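Local atomic coordinates of probable glutamine synthetase (Pseudomonas aeruginosa, PDB entry 4HPP), a protein that is probably a member of the glutamine synthetase family, built of an N-terminal and a catalytic domain, with six chains in its assembly. Residues E115-Y119 / L350-R354; P108-L112 / C341-A347. All coordinates share one frame; numbering follows the deposited sequence.

Interaction 1. Residues E115-Y119 / L350-R354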
# COMPACT_ATOMS: atom_id res chain seq x y z
N GLU A 115 -40.44 -2.28 40.07
CA GLU A 115 -41.68 -2.59 39.39
C GLU A 115 -41.77 -4.07 39.20
O GLU A 115 -42.84 -4.66 39.33
CB GLU A 115 -41.72 -1.86 38.04
CG GLU A 115 -42.94 -2.15 37.18
CD GLU A 115 -44.22 -1.70 37.84
OE1 GLU A 115 -44.10 -0.97 38.84
OE2 GLU A 115 -45.33 -2.06 37.37
N VAL A 116 -40.64 -4.68 38.88
CA VAL A 116 -40.55 -6.14 38.90
C VAL A 116 -40.85 -6.77 40.29
O VAL A 116 -41.68 -7.68 40.38
CB VAL A 116 -39.23 -6.62 38.27
CG1 VAL A 116 -39.08 -8.15 38.37
CG2 VAL A 116 -39.18 -6.12 36.82
N GLU A 117 -40.21 -6.25 41.34
CA GLU A 117 -40.63 -6.49 42.74
C GLU A 117 -42.17 -6.44 42.96
O GLU A 117 -42.75 -7.44 43.39
CB GLU A 117 -39.90 -5.53 43.72
CG GLU A 117 -40.16 -5.76 45.23
CD GLU A 117 -39.93 -7.21 45.74
OE1 GLU A 117 -40.45 -7.55 46.84
OE2 GLU A 117 -39.26 -8.03 45.05
N ARG A 118 -42.81 -5.29 42.68
CA ARG A 118 -44.27 -5.11 42.74
C ARG A 118 -44.99 -6.17 41.91
O ARG A 118 -46.12 -6.58 42.24
CB ARG A 118 -44.71 -3.72 42.21
CG ARG A 118 -44.21 -2.56 43.03
CD ARG A 118 -44.85 -1.25 42.62
NE ARG A 118 -44.31 -0.56 41.45
CZ ARG A 118 -43.26 0.27 41.44
NH1 ARG A 118 -42.56 0.49 42.54
NH2 ARG A 118 -42.88 0.88 40.33
N TYR A 119 -44.33 -6.59 40.83
CA TYR A 119 -44.83 -7.73 40.11
C TYR A 119 -44.69 -9.01 40.93
O TYR A 119 -45.68 -9.74 41.07
CB TYR A 119 -44.20 -7.85 38.75
CG TYR A 119 -45.08 -7.30 37.65
CD1 TYR A 119 -45.11 -5.91 37.39
CD2 TYR A 119 -45.89 -8.15 36.87
CE1 TYR A 119 -45.89 -5.38 36.36
CE2 TYR A 119 -46.66 -7.63 35.84
CZ TYR A 119 -46.67 -6.23 35.60
OH TYR A 119 -47.48 -5.68 34.62
N LEU A 350 -44.84 -2.30 31.77
CA LEU A 350 -45.29 -3.25 32.79
C LEU A 350 -46.16 -2.51 33.78
O LEU A 350 -47.05 -3.13 34.40
CB LEU A 350 -44.11 -3.91 33.49
CG LEU A 350 -43.38 -5.19 33.01
CD1 LEU A 350 -42.13 -5.43 33.88
CD2 LEU A 350 -44.27 -6.42 33.08
N ILE A 351 -45.94 -1.19 33.91
CA ILE A 351 -46.72 -0.35 34.84
C ILE A 351 -48.17 -0.31 34.38
O ILE A 351 -49.08 -0.74 35.11
CB ILE A 351 -46.16 1.09 35.02
CG1 ILE A 351 -45.06 1.12 36.10
CG2 ILE A 351 -47.23 2.03 35.53
CD1 ILE A 351 -44.14 2.31 36.02
N ALA A 352 -48.38 0.18 33.15
CA ALA A 352 -49.73 0.39 32.64
C ALA A 352 -50.48 -0.93 32.61
O ALA A 352 -51.67 -0.96 32.88
CB ALA A 352 -49.70 1.01 31.26
N GLY A 353 -49.75 -2.01 32.31
CA GLY A 353 -50.27 -3.37 32.39
C GLY A 353 -50.72 -3.67 33.80
O GLY A 353 -51.87 -4.11 34.01
N ARG A 354 -49.85 -3.40 34.77
CA ARG A 354 -50.18 -3.57 36.20
C ARG A 354 -51.47 -2.82 36.51
O ARG A 354 -52.41 -3.40 37.00
CB ARG A 354 -49.07 -3.06 37.14
CG ARG A 354 -48.68 -3.98 38.31
CD ARG A 354 -48.07 -3.23 39.52
NE ARG A 354 -47.28 -2.01 39.24
CZ ARG A 354 -47.58 -0.76 39.64
NH1 ARG A 354 -48.67 -0.55 40.35
NH2 ARG A 354 -46.80 0.29 39.33

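Interaction 2. Residues P108-L112 / C341-A347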
# COMPACT_ATOMS: atom_id res chain seq x y z
N PRO A 108 -33.16 4.66 36.27
CA PRO A 108 -34.12 3.95 35.45
C PRO A 108 -34.02 2.48 35.67
O PRO A 108 -35.06 1.85 35.76
CB PRO A 108 -33.78 4.35 34.00
CG PRO A 108 -32.80 5.46 34.14
CD PRO A 108 -32.09 5.24 35.45
N ARG A 109 -32.80 1.94 35.82
CA ARG A 109 -32.63 0.51 36.26
C ARG A 109 -33.37 0.18 37.58
O ARG A 109 -34.19 -0.74 37.64
CB ARG A 109 -31.16 0.06 36.33
CG ARG A 109 -31.04 -1.40 35.88
CD ARG A 109 -29.65 -1.98 35.76
NE ARG A 109 -29.30 -2.61 37.02
CZ ARG A 109 -29.00 -3.88 37.15
NH1 ARG A 109 -28.65 -4.31 38.32
NH2 ARG A 109 -29.01 -4.70 36.12
N SER A 110 -33.13 1.00 38.61
CA SER A 110 -33.81 0.90 39.91
C SER A 110 -35.34 0.90 39.79
O SER A 110 -35.99 -0.04 40.30
CB SER A 110 -33.35 2.03 40.85
OG SER A 110 -32.06 1.76 41.41
N LEU A 111 -35.92 1.93 39.15
CA LEU A 111 -37.37 1.96 38.86
C LEU A 111 -37.82 0.63 38.25
O LEU A 111 -38.78 0.03 38.74
CB LEU A 111 -37.72 3.08 37.90
CG LEU A 111 -39.04 2.90 37.13
CD1 LEU A 111 -40.19 2.81 38.12
CD2 LEU A 111 -39.28 4.03 36.13
N LEU A 112 -37.14 0.14 37.20
CA LEU A 112 -37.61 -1.13 36.65
C LEU A 112 -37.50 -2.28 37.67
O LEU A 112 -38.41 -3.10 37.76
CB LEU A 112 -36.99 -1.52 35.29
CG LEU A 112 -37.22 -2.98 34.82
CD1 LEU A 112 -38.70 -3.27 34.57
CD2 LEU A 112 -36.39 -3.32 33.60
N CYS A 341 -34.56 4.08 26.67
CA CYS A 341 -33.79 3.43 27.72
C CYS A 341 -34.44 2.06 28.08
O CYS A 341 -35.42 2.00 28.78
CB CYS A 341 -33.62 4.38 28.92
SG CYS A 341 -33.21 3.50 30.46
N PRO A 342 -33.90 0.94 27.57
CA PRO A 342 -34.58 -0.38 27.80
C PRO A 342 -35.33 -0.55 29.15
O PRO A 342 -36.49 -0.99 29.17
CB PRO A 342 -33.43 -1.38 27.69
CG PRO A 342 -32.46 -0.72 26.76
CD PRO A 342 -32.69 0.79 26.73
N HIS A 343 -34.69 -0.20 30.26
CA HIS A 343 -35.29 -0.21 31.62
C HIS A 343 -36.40 0.70 31.84
O HIS A 343 -37.35 0.32 32.50
CB HIS A 343 -34.25 0.18 32.59
CG HIS A 343 -32.98 -0.58 32.41
ND1 HIS A 343 -31.97 -0.11 31.68
CD2 HIS A 343 -32.59 -1.83 32.89
CE1 HIS A 343 -30.96 -1.03 31.68
NE2 HIS A 343 -31.35 -2.07 32.42
N LEU A 344 -36.30 1.94 31.33
CA LEU A 344 -37.40 2.88 31.48
C LEU A 344 -38.59 2.46 30.62
O LEU A 344 -39.74 2.43 31.06
CB LEU A 344 -36.94 4.32 31.21
CG LEU A 344 -38.04 5.40 31.24
CD1 LEU A 344 -38.56 5.51 32.66
CD2 LEU A 344 -37.55 6.74 30.72
N ALA A 345 -38.30 2.06 29.39
CA ALA A 345 -39.33 1.63 28.48
C ALA A 345 -40.05 0.42 29.02
O ALA A 345 -41.28 0.45 29.08
CB ALA A 345 -38.75 1.38 27.11
N MET A 346 -39.33 -0.65 29.40
CA MET A 346 -40.00 -1.88 29.88
C MET A 346 -40.79 -1.58 31.17
O MET A 346 -41.97 -1.91 31.25
CB MET A 346 -39.01 -3.01 30.04
CG MET A 346 -39.46 -4.24 30.85
SD MET A 346 -38.16 -5.46 30.67
CE MET A 346 -38.69 -6.80 31.77
N ALA A 347 -40.17 -0.91 32.14
CA ALA A 347 -40.86 -0.39 33.35
C ALA A 347 -42.16 0.31 33.03
O ALA A 347 -43.18 0.02 33.64
CB ALA A 347 -39.96 0.56 34.15

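Interaction 1. Residues E115-Y119 / L350-R354
Glu115 OE1 is gripped by two arginines, Arg118 from its own helix and Arg354 from the helix across the contact. The three residues form a salt-bridge network between helices 108-121 and 342-358, two helices of the glutamine synthetase catalytic domain running in the same general direction. The short segments cross at 33° with their axes 10.7 Å apart, so long side chains span the gap. Arg354 meets the carboxylate side-on, one nitrogen to each oxygen. Arg354 NE bonds to Glu115 OE2 at 2.7 Å, and that oxygen lies close to the guanidinium plane. Arg354 NH2 reaches the syn lone pair of Glu115 OE1 at 3.0 Å. Arg118 NE approaches Glu115 OE1 at 2.7 Å, almost along the C-O bond. The two guanidinium groups are steeply inclined, and Arg118 CD sits over one face of the Arg354 group. The shared carboxylate probably balances their charge. Arg354 NH1 has a second acid, Glu407. Glu115 has CG anti to the backbone N (chi1 177°) and then bends at chi2; together these set its CD beside Ile351 CG1. Tyr119 fills the other part of the interface. Leu350 CD2 makes a CH-pi contact over the Tyr119 ring, 3.9 Å from the centroid. Tyr119 OH, also bonded to Trp266 NE1, donates to Leu350 O at 2.6 Å, on a lone pair in the carbonyl plane; that oxygen also accepts the helical N-H of Arg354.

Interaction 2. Residues P108-L112 / C341-A347
The His343 imidazole carries the aliphatic part of Arg109 over one face, while Leu112 CD2 approaches the ring obliquely. Arg109 CG is 3.4 Å from His343 CD2, and Arg109 CB lies above the same ring, displaced toward its rim. The ring and the guanidinium planes are 72° apart, so the groups do not stack flat. Both polar ends turn to Asp200 of helix 196-216, Arg109 through NH2 and His343 through NE2. This shared acid probably fixes the rotation of the ring. Arg109 is held further by Asp71 and Asn95.

Next to this pair the contact is apolar. Leu112 CB packs at 3.8 Å on Ala347 CB and also lies against His343 O. With CG anti to the backbone N (chi1 167°), Leu112 brings CD1 to Ala347 N and Met346 CG, and CD2 to His343 CA. Leu111 CD2 meets Leu344 CD1 at 3.8 Å. Pro108 CB rests 3.7 Å from Cys341 SG. Cys341, at the N-cap, also accepts from Leu344 N through SG, 3.6 Å away. The small Ala347 side chain is consistent with the close approach of the segment axes, 8.0 Å at 30°. The arrangement is close packing of the N-terminal parts of two helices that run the same way, one of them capped by Cys341, within the glutamine synthetase catalytic domain.

Interactions 1 and 2 join the same two helices, 108-121 and 342-358, at successive levels. Interaction 2 takes their N-terminal parts, near the centre of the chain, and all its touching residues are buried. Interaction 1 lies further along both helices and further out; it is also mainly buried, with Arg118 and Val116 partly exposed. The axes are closer in interaction 2, where small and apolar side chains fill the interface and the polar ends turn to helix 196-216 and strands 66-78 and 89-97. In interaction 1 the wider gap is bridged by charged groups and a tyrosine. The two contacts meet where Leu350 CD1 packs on Leu112 CD1 and Arg118 touches Leu111. Strand 124-137 backs both: Val126 touches Tyr119, Leu350 and Met346.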